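Local coordinates for protein aminopentol aminotransferase (Sphingopyxis macrogoltabida, PDB 6HBS) that uses pyridoxal 5'-phosphate to deaminate aminopentol, the hydrolysed form of fumonisin B1, passing the amino group preferably to pyruvate, at residues Tyr170-Phe182 with Ala206-Cys220. Sequence-based numbering, arbitrary orientation.
Sequences YTYNDAQSLSDAF and ALAQLEFARTARKCC
F212 pushes its ring into the type II turn T171-D174 ahead of helix 175-182, with CG anti to the backbone N (chi1 164°). N173 N stands over one face, 3.5 Å above the ring plane and over its centre. The ring's edge points at the face of Y172, with CE2 3.7 Å from Y172 CE1 and the planes 55° apart, whereas Y170 meets it rim to rim. Tyrosine suits both places because the rings pack here while the hydroxyls hydrogen-bond to main-chain oxygens, Y170 OH to F193 O and Y172 OH to T195 O. N173 uses both ends of its amide: ND2 donates to L207 O (2.8 Å), and OD1 accepts from the backbone N of Q209 (2.8 Å), the N-cap residue of helix 210-220. In the fold type I architecture of class-III aminotransferases the two helices pack side by side against the large mixed sheet, their axes nearly parallel (17°) and 9.2 Å apart at closest approach. A175 is small enough for its CB to lie against T215 OG1, and L178 CD2 rests on A216 CB (3.6 Å). The hydroxyls of T215 and S179 donate within their own helices, to E211 O and A175 O respectively. Farther along, C219 CB stands over the face of F182, 3.5 Å from its centroid, while C220 SG lies at the ring's edge.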
ATOM      1  N   TYR A 170       7.926  18.397  18.646  1.00 19.84           N
ATOM      2  CA  TYR A 170       8.205  19.821  18.701  1.00 21.65           C
ATOM      3  C   TYR A 170       6.954  20.551  18.184  1.00 23.37           C
ATOM      4  O   TYR A 170       6.067  19.929  17.605  1.00 21.69           O
ATOM      5  CB  TYR A 170       9.453  20.180  17.888  1.00 21.37           C
ATOM      6  CG  TYR A 170       9.323  19.905  16.403  1.00 21.55           C
ATOM      7  CD1 TYR A 170       9.658  18.674  15.848  1.00 22.38           C
ATOM      8  CD2 TYR A 170       8.816  20.860  15.552  1.00 22.05           C
ATOM      9  CE1 TYR A 170       9.509  18.420  14.491  1.00 19.73           C
ATOM     10  CE2 TYR A 170       8.669  20.634  14.193  1.00 19.87           C
ATOM     11  CZ  TYR A 170       9.009  19.407  13.653  1.00 21.12           C
ATOM     12  OH  TYR A 170       8.803  19.198  12.302  1.00 18.42           O
ATOM     13  N   THR A 171       6.892  21.867  18.400  1.00 21.81           N
ATOM     14  CA  THR A 171       5.786  22.720  17.859  1.00 21.97           C
ATOM     15  C   THR A 171       6.147  23.180  16.450  1.00 19.69           C
ATOM     16  O   THR A 171       7.190  23.781  16.229  1.00 20.52           O
ATOM     17  CB  THR A 171       5.527  23.937  18.757  1.00 21.49           C
ATOM     18  OG1 THR A 171       5.212  23.366  20.013  1.00 22.86           O
ATOM     19  CG2 THR A 171       4.397  24.823  18.272  1.00 23.52           C
ATOM     20  N   TYR A 172       5.267  22.897  15.487  1.00 21.77           N
ATOM     21  CA  TYR A 172       5.507  23.282  14.117  1.00 20.88           C
ATOM     22  C   TYR A 172       5.718  24.794  14.057  1.00 21.27           C
ATOM     23  O   TYR A 172       4.978  25.517  14.706  1.00 21.66           O
ATOM     24  CB  TYR A 172       4.338  22.881  13.195  1.00 20.86           C
ATOM     25  CG  TYR A 172       4.691  23.002  11.732  1.00 21.04           C
ATOM     26  CD1 TYR A 172       5.415  22.004  11.085  1.00 22.39           C
ATOM     27  CD2 TYR A 172       4.340  24.119  10.994  1.00 21.31           C
ATOM     28  CE1 TYR A 172       5.761  22.105   9.745  1.00 21.20           C
ATOM     29  CE2 TYR A 172       4.665  24.224   9.651  1.00 24.34           C
ATOM     30  CZ  TYR A 172       5.362  23.208   9.016  1.00 22.54           C
ATOM     31  OH  TYR A 172       5.736  23.347   7.715  1.00 20.67           O
ATOM     32  N   ASN A 173       6.684  25.242  13.232  1.00 20.53           N
ATOM     33  CA  ASN A 173       6.947  26.636  12.956  1.00 22.49           C
ATOM     34  C   ASN A 173       7.587  27.336  14.165  1.00 24.44           C
ATOM     35  O   ASN A 173       7.642  28.564  14.185  1.00 26.97           O
ATOM     36  CB  ASN A 173       5.711  27.405  12.452  1.00 23.69           C
ATOM     37  CG  ASN A 173       5.722  27.540  10.941  1.00 26.94           C
ATOM     38  OD1 ASN A 173       6.772  27.361  10.333  1.00 25.50           O
ATOM     39  ND2 ASN A 173       4.588  27.885  10.340  1.00 24.69           N
ATOM     40  N   ASP A 174       8.118  26.564  15.116  1.00 23.07           N
ATOM     41  CA  ASP A 174       8.735  27.118  16.337  1.00 22.86           C
ATOM     42  C   ASP A 174      10.193  26.642  16.376  1.00 21.05           C
ATOM     43  O   ASP A 174      10.472  25.501  16.822  1.00 20.50           O
ATOM     44  CB  ASP A 174       7.908  26.732  17.566  1.00 22.88           C
ATOM     45  CG  ASP A 174       8.403  27.359  18.871  1.00 26.28           C
ATOM     46  OD1 ASP A 174       9.578  27.779  18.915  1.00 22.16           O
ATOM     47  OD2 ASP A 174       7.612  27.414  19.808  1.00 28.84           O
ATOM     48  N   ALA A 175      11.097  27.491  15.883  1.00 19.56           N
ATOM     49  CA  ALA A 175      12.535  27.190  15.800  1.00 21.06           C
ATOM     50  C   ALA A 175      13.121  26.846  17.193  1.00 23.63           C
ATOM     51  O   ALA A 175      13.923  25.917  17.331  1.00 23.59           O
ATOM     52  CB  ALA A 175      13.250  28.368  15.187  1.00 21.81           C
ATOM     53  N   GLN A 176      12.676  27.561  18.233  1.00 21.79           N
ATOM     54  CA  GLN A 176      13.157  27.310  19.612  1.00 22.78           C
ATOM     55  C   GLN A 176      12.724  25.908  20.053  1.00 22.88           C
ATOM     56  O   GLN A 176      13.517  25.186  20.603  1.00 20.90           O
ATOM     57  CB  GLN A 176      12.659  28.392  20.585  1.00 23.95           C
ATOM     58  CG  GLN A 176      13.176  28.242  22.025  1.00 26.31           C
ATOM     59  CD  GLN A 176      14.681  28.325  22.149  1.00 23.88           C
ATOM     60  OE1 GLN A 176      15.333  29.219  21.606  1.00 24.49           O
ATOM     61  NE2 GLN A 176      15.256  27.381  22.863  1.00 27.65           N
ATOM     62  N   SER A 177      11.465  25.545  19.782  1.00 22.27           N
ATOM     63  CA  SER A 177      10.882  24.246  20.135  1.00 22.16           C
ATOM     64  C   SER A 177      11.695  23.127  19.480  1.00 23.55           C
ATOM     65  O   SER A 177      12.010  22.123  20.108  1.00 21.95           O
ATOM     66  CB  SER A 177       9.433  24.168  19.704  1.00 21.74           C
ATOM     67  OG  SER A 177       8.833  22.984  20.153  1.00 22.39           O
ATOM     68  N   LEU A 178      12.008  23.299  18.191  1.00 23.61           N
ATOM     69  CA  LEU A 178      12.758  22.276  17.472  1.00 23.31           C
ATOM     70  C   LEU A 178      14.182  22.160  18.036  1.00 24.08           C
ATOM     71  O   LEU A 178      14.658  21.055  18.266  1.00 23.44           O
ATOM     72  CB  LEU A 178      12.779  22.629  15.986  1.00 23.81           C
ATOM     73  CG  LEU A 178      13.490  21.596  15.113  1.00 24.25           C
ATOM     74  CD1 LEU A 178      12.995  20.181  15.392  1.00 24.17           C
ATOM     75  CD2 LEU A 178      13.357  21.967  13.651  1.00 25.59           C
ATOM     76  N   SER A 179      14.872  23.302  18.210  1.00 24.01           N
ATOM     77  CA  SER A 179      16.197  23.344  18.841  0.50 25.36           C
ATOM     78  C   SER A 179      16.156  22.580  20.166  1.00 24.81           C
ATOM     79  O   SER A 179      17.003  21.721  20.428  1.00 24.25           O
ATOM     80  CB  SER A 179      16.682  24.761  19.075  0.50 25.67           C
ATOM     81  OG  SER A 179      16.670  25.511  17.875  0.50 27.51           O
ATOM     82  N   ASP A 180      15.167  22.904  21.006  1.00 23.00           N
ATOM     83  CA  ASP A 180      15.058  22.270  22.278  1.00 22.83           C
ATOM     84  C   ASP A 180      14.860  20.761  22.124  1.00 25.27           C
ATOM     85  O   ASP A 180      15.401  20.003  22.922  1.00 23.95           O
ATOM     86  CB  ASP A 180      13.923  22.831  23.125  1.00 22.21           C
ATOM     87  CG  ASP A 180      14.210  24.234  23.650  1.00 23.73           C
ATOM     88  OD1 ASP A 180      15.380  24.640  23.667  1.00 24.50           O
ATOM     89  OD2 ASP A 180      13.256  24.903  24.037  1.00 23.67           O
ATOM     90  N   ALA A 181      14.040  20.343  21.155  1.00 22.59           N
ATOM     91  CA  ALA A 181      13.779  18.939  20.973  1.00 22.37           C
ATOM     92  C   ALA A 181      15.077  18.189  20.676  1.00 20.62           C
ATOM     93  O   ALA A 181      15.246  17.015  21.112  1.00 21.96           O
ATOM     94  CB  ALA A 181      12.762  18.751  19.858  1.00 23.49           C
ATOM     95  N   PHE A 182      15.971  18.820  19.907  1.00 20.45           N
ATOM     96  CA  PHE A 182      17.274  18.224  19.594  1.00 21.18           C
ATOM     97  C   PHE A 182      18.072  18.017  20.899  1.00 24.09           C
ATOM     98  O   PHE A 182      18.811  17.011  21.049  1.00 22.13           O
ATOM     99  CB  PHE A 182      18.078  19.079  18.614  1.00 21.48           C
ATOM    100  CG  PHE A 182      17.895  18.707  17.167  1.00 22.45           C
ATOM    101  CD1 PHE A 182      16.879  19.273  16.422  1.00 23.36           C
ATOM    102  CD2 PHE A 182      18.722  17.765  16.568  1.00 22.82           C
ATOM    103  CE1 PHE A 182      16.693  18.897  15.094  1.00 25.52           C
ATOM    104  CE2 PHE A 182      18.547  17.403  15.245  1.00 22.21           C
ATOM    105  CZ  PHE A 182      17.533  17.969  14.512  1.00 22.69           C
ATOM    106  N   ALA A 206      -0.988  27.231   7.928  1.00 19.53           N
ATOM    107  CA  ALA A 206       0.041  28.225   7.999  1.00 22.56           C
ATOM    108  C   ALA A 206       1.210  27.797   7.125  1.00 22.93           C
ATOM    109  O   ALA A 206       1.608  26.613   7.169  1.00 22.74           O
ATOM    110  CB  ALA A 206       0.468  28.385   9.437  1.00 24.35           C
ATOM    111  N   LEU A 207       1.770  28.754   6.378  1.00 21.79           N
ATOM    112  CA  LEU A 207       2.971  28.538   5.599  1.00 22.81           C
ATOM    113  C   LEU A 207       4.168  28.287   6.532  1.00 24.36           C
ATOM    114  O   LEU A 207       4.178  28.747   7.698  1.00 22.00           O
ATOM    115  CB  LEU A 207       3.231  29.762   4.725  1.00 25.70           C
ATOM    116  CG  LEU A 207       2.089  30.173   3.789  1.00 29.74           C
ATOM    117  CD1 LEU A 207       2.523  31.325   2.906  1.00 34.00           C
ATOM    118  CD2 LEU A 207       1.604  29.020   2.940  1.00 29.44           C
ATOM    119  N   ALA A 208       5.182  27.558   6.029  1.00 23.42           N
ATOM    120  CA  ALA A 208       6.404  27.320   6.820  1.00 24.39           C
ATOM    121  C   ALA A 208       7.141  28.647   6.937  1.00 26.05           C
ATOM    122  O   ALA A 208       7.209  29.402   5.957  1.00 23.45           O
ATOM    123  CB  ALA A 208       7.311  26.287   6.207  1.00 25.29           C
ATOM    124  N   GLN A 209       7.666  28.896   8.133  1.00 27.07           N
ATOM    125  CA  GLN A 209       8.459  30.066   8.396  1.00 31.35           C
ATOM    126  C   GLN A 209       9.907  29.716   8.063  1.00 30.06           C
ATOM    127  O   GLN A 209      10.407  28.644   8.394  1.00 28.01           O
ATOM    128  CB  GLN A 209       8.293  30.529   9.846  1.00 32.33           C
ATOM    129  CG  GLN A 209       6.966  31.230  10.102  1.00 37.83           C
ATOM    130  CD  GLN A 209       6.547  31.279  11.553  1.00 44.78           C
ATOM    131  OE1 GLN A 209       7.357  31.205  12.481  1.00 44.70           O
ATOM    132  NE2 GLN A 209       5.245  31.432  11.761  1.00 55.39           N
ATOM    133  N   LEU A 210      10.575  30.675   7.427  1.00 31.15           N
ATOM    134  CA  LEU A 210      11.931  30.539   7.002  1.00 33.19           C
ATOM    135  C   LEU A 210      12.827  30.169   8.193  1.00 32.69           C
ATOM    136  O   LEU A 210      13.669  29.291   8.084  1.00 29.06           O
ATOM    137  CB  LEU A 210      12.321  31.878   6.375  1.00 36.97           C
ATOM    138  CG  LEU A 210      13.680  31.926   5.696  1.00 42.04           C
ATOM    139  CD1 LEU A 210      13.854  30.765   4.728  1.00 44.86           C
ATOM    140  CD2 LEU A 210      13.864  33.268   4.991  1.00 45.08           C
ATOM    141  N   GLU A 211      12.648  30.832   9.343  1.00 30.49           N
ATOM    142  CA  GLU A 211      13.570  30.611  10.435  1.00 32.57           C
ATOM    143  C   GLU A 211      13.389  29.172  10.923  1.00 27.64           C
ATOM    144  O   GLU A 211      14.361  28.539  11.326  1.00 26.49           O
ATOM    145  CB  GLU A 211      13.426  31.647  11.557  1.00 37.86           C
ATOM    146  CG  GLU A 211      14.765  32.269  11.941  1.00 48.82           C
ATOM    147  CD  GLU A 211      15.637  32.684  10.755  1.00 54.03           C
ATOM    148  OE1 GLU A 211      16.721  32.087  10.576  1.00 59.72           O
ATOM    149  OE2 GLU A 211      15.221  33.574   9.980  1.00 57.26           O
ATOM    150  N   PHE A 212      12.151  28.669  10.864  1.00 26.89           N
ATOM    151  CA  PHE A 212      11.864  27.301  11.311  1.00 26.01           C
ATOM    152  C   PHE A 212      12.611  26.311  10.399  1.00 23.71           C
ATOM    153  O   PHE A 212      13.283  25.419  10.865  1.00 23.32           O
ATOM    154  CB  PHE A 212      10.353  27.077  11.405  1.00 24.30           C
ATOM    155  CG  PHE A 212       9.976  25.622  11.486  1.00 24.70           C
ATOM    156  CD1 PHE A 212      10.258  24.882  12.624  1.00 24.15           C
ATOM    157  CD2 PHE A 212       9.381  24.981  10.408  1.00 25.11           C
ATOM    158  CE1 PHE A 212       9.918  23.538  12.701  1.00 26.08           C
ATOM    159  CE2 PHE A 212       9.041  23.637  10.486  1.00 24.48           C
ATOM    160  CZ  PHE A 212       9.324  22.911  11.619  1.00 25.39           C
ATOM    161  N   ALA A 213      12.493  26.511   9.084  1.00 24.82           N
ATOM    162  CA  ALA A 213      13.058  25.608   8.071  1.00 24.56           C
ATOM    163  C   ALA A 213      14.592  25.623   8.125  1.00 25.07           C
ATOM    164  O   ALA A 213      15.210  24.577   8.060  1.00 23.89           O
ATOM    165  CB  ALA A 213      12.517  25.969   6.696  1.00 23.72           C
ATOM    166  N   ARG A 214      15.192  26.816   8.274  1.00 24.80           N
ATOM    167  CA  ARG A 214      16.629  26.936   8.410  1.00 25.16           C
ATOM    168  C   ARG A 214      17.108  26.215   9.669  1.00 23.15           C
ATOM    169  O   ARG A 214      18.071  25.498   9.644  1.00 23.69           O
ATOM    170  CB  ARG A 214      17.055  28.401   8.450  1.00 29.32           C
ATOM    171  CG  ARG A 214      17.040  29.054   7.084  1.00 32.70           C
ATOM    172  CD  ARG A 214      17.067  30.563   7.185  1.00 36.61           C
ATOM    173  NE  ARG A 214      17.098  31.110   5.836  1.00 40.87           N
ATOM    174  CZ  ARG A 214      17.049  32.409   5.535  1.00 49.47           C
ATOM    175  NH1 ARG A 214      16.668  33.300   6.441  1.00 46.44           N
ATOM    176  NH2 ARG A 214      17.390  32.807   4.319  1.00 48.17           N
ATOM    177  N   THR A 215      16.420  26.409  10.788  1.00 24.89           N
ATOM    178  CA  THR A 215      16.822  25.741  11.986  1.00 24.19           C
ATOM    179  C   THR A 215      16.743  24.206  11.810  1.00 24.00           C
ATOM    180  O   THR A 215      17.608  23.488  12.274  1.00 21.30           O
ATOM    181  CB  THR A 215      15.986  26.195  13.175  1.00 27.03           C
ATOM    182  OG1 THR A 215      16.138  27.610  13.277  1.00 27.45           O
ATOM    183  CG2 THR A 215      16.399  25.486  14.448  1.00 27.76           C
ATOM    184  N   ALA A 216      15.710  23.700  11.131  1.00 22.96           N
ATOM    185  CA  ALA A 216      15.635  22.264  10.901  1.00 21.88           C
ATOM    186  C   ALA A 216      16.892  21.813  10.154  1.00 21.56           C
ATOM    187  O   ALA A 216      17.535  20.809  10.523  1.00 23.35           O
ATOM    188  CB  ALA A 216      14.351  21.922  10.158  1.00 23.24           C
ATOM    189  N   ARG A 217      17.262  22.562   9.111  1.00 20.75           N
ATOM    190  CA  ARG A 217      18.348  22.124   8.229  1.00 21.70           C
ATOM    191  C   ARG A 217      19.680  22.213   8.986  1.00 23.48           C
ATOM    192  O   ARG A 217      20.529  21.337   8.883  1.00 21.91           O
ATOM    193  CB  ARG A 217      18.363  22.948   6.942  1.00 21.53           C
ATOM    194  CG  ARG A 217      19.506  22.649   5.973  1.00 23.41           C
ATOM    195  CD  ARG A 217      19.482  21.277   5.293  1.00 21.94           C
ATOM    196  NE  ARG A 217      19.906  20.179   6.148  1.00 23.18           N
ATOM    197  CZ  ARG A 217      19.874  18.876   5.830  1.00 25.81           C
ATOM    198  NH1 ARG A 217      19.192  18.452   4.773  1.00 26.39           N
ATOM    199  NH2 ARG A 217      20.527  17.996   6.577  1.00 25.98           N
ATOM    200  N   LYS A 218      19.861  23.290   9.750  1.00 23.83           N
ATOM    201  CA  LYS A 218      21.111  23.512  10.500  1.00 27.08           C
ATOM    202  C   LYS A 218      21.290  22.502  11.643  1.00 23.72           C
ATOM    203  O   LYS A 218      22.373  21.987  11.840  1.00 25.96           O
ATOM    204  CB  LYS A 218      21.150  24.958  11.014  1.00 33.23           C
ATOM    205  CG  LYS A 218      22.338  25.285  11.908  1.00 40.44           C
ATOM    206  CD  LYS A 218      22.287  26.685  12.518  1.00 47.85           C
ATOM    207  CE  LYS A 218      21.197  26.858  13.561  1.00 55.65           C
ATOM    208  NZ  LYS A 218      21.420  25.989  14.743  1.00 60.35           N
ATOM    209  N   CYS A 219      20.254  22.208  12.418  1.00 22.58           N
ATOM    210  CA  CYS A 219      20.371  21.226  13.469  1.00 23.69           C
ATOM    211  C   CYS A 219      20.662  19.841  12.878  1.00 22.96           C
ATOM    212  O   CYS A 219      21.461  19.063  13.436  1.00 22.31           O
ATOM    213  CB  CYS A 219      19.112  21.166  14.318  1.00 26.33           C
ATOM    214  SG  CYS A 219      18.904  22.650  15.338  1.00 29.59           S
ATOM    215  N   CYS A 220      20.015  19.525  11.753  1.00 21.44           N
ATOM    216  CA  CYS A 220      20.277  18.258  11.102  1.00 21.38           C
ATOM    217  C   CYS A 220      21.739  18.221  10.646  1.00 21.90           C
ATOM    218  O   CYS A 220      22.445  17.265  10.931  1.00 23.19           O
ATOM    219  CB  CYS A 220      19.298  18.012   9.951  1.00 20.98           C
ATOM    220  SG  CYS A 220      17.691  17.431  10.541  1.00 21.32           S
TER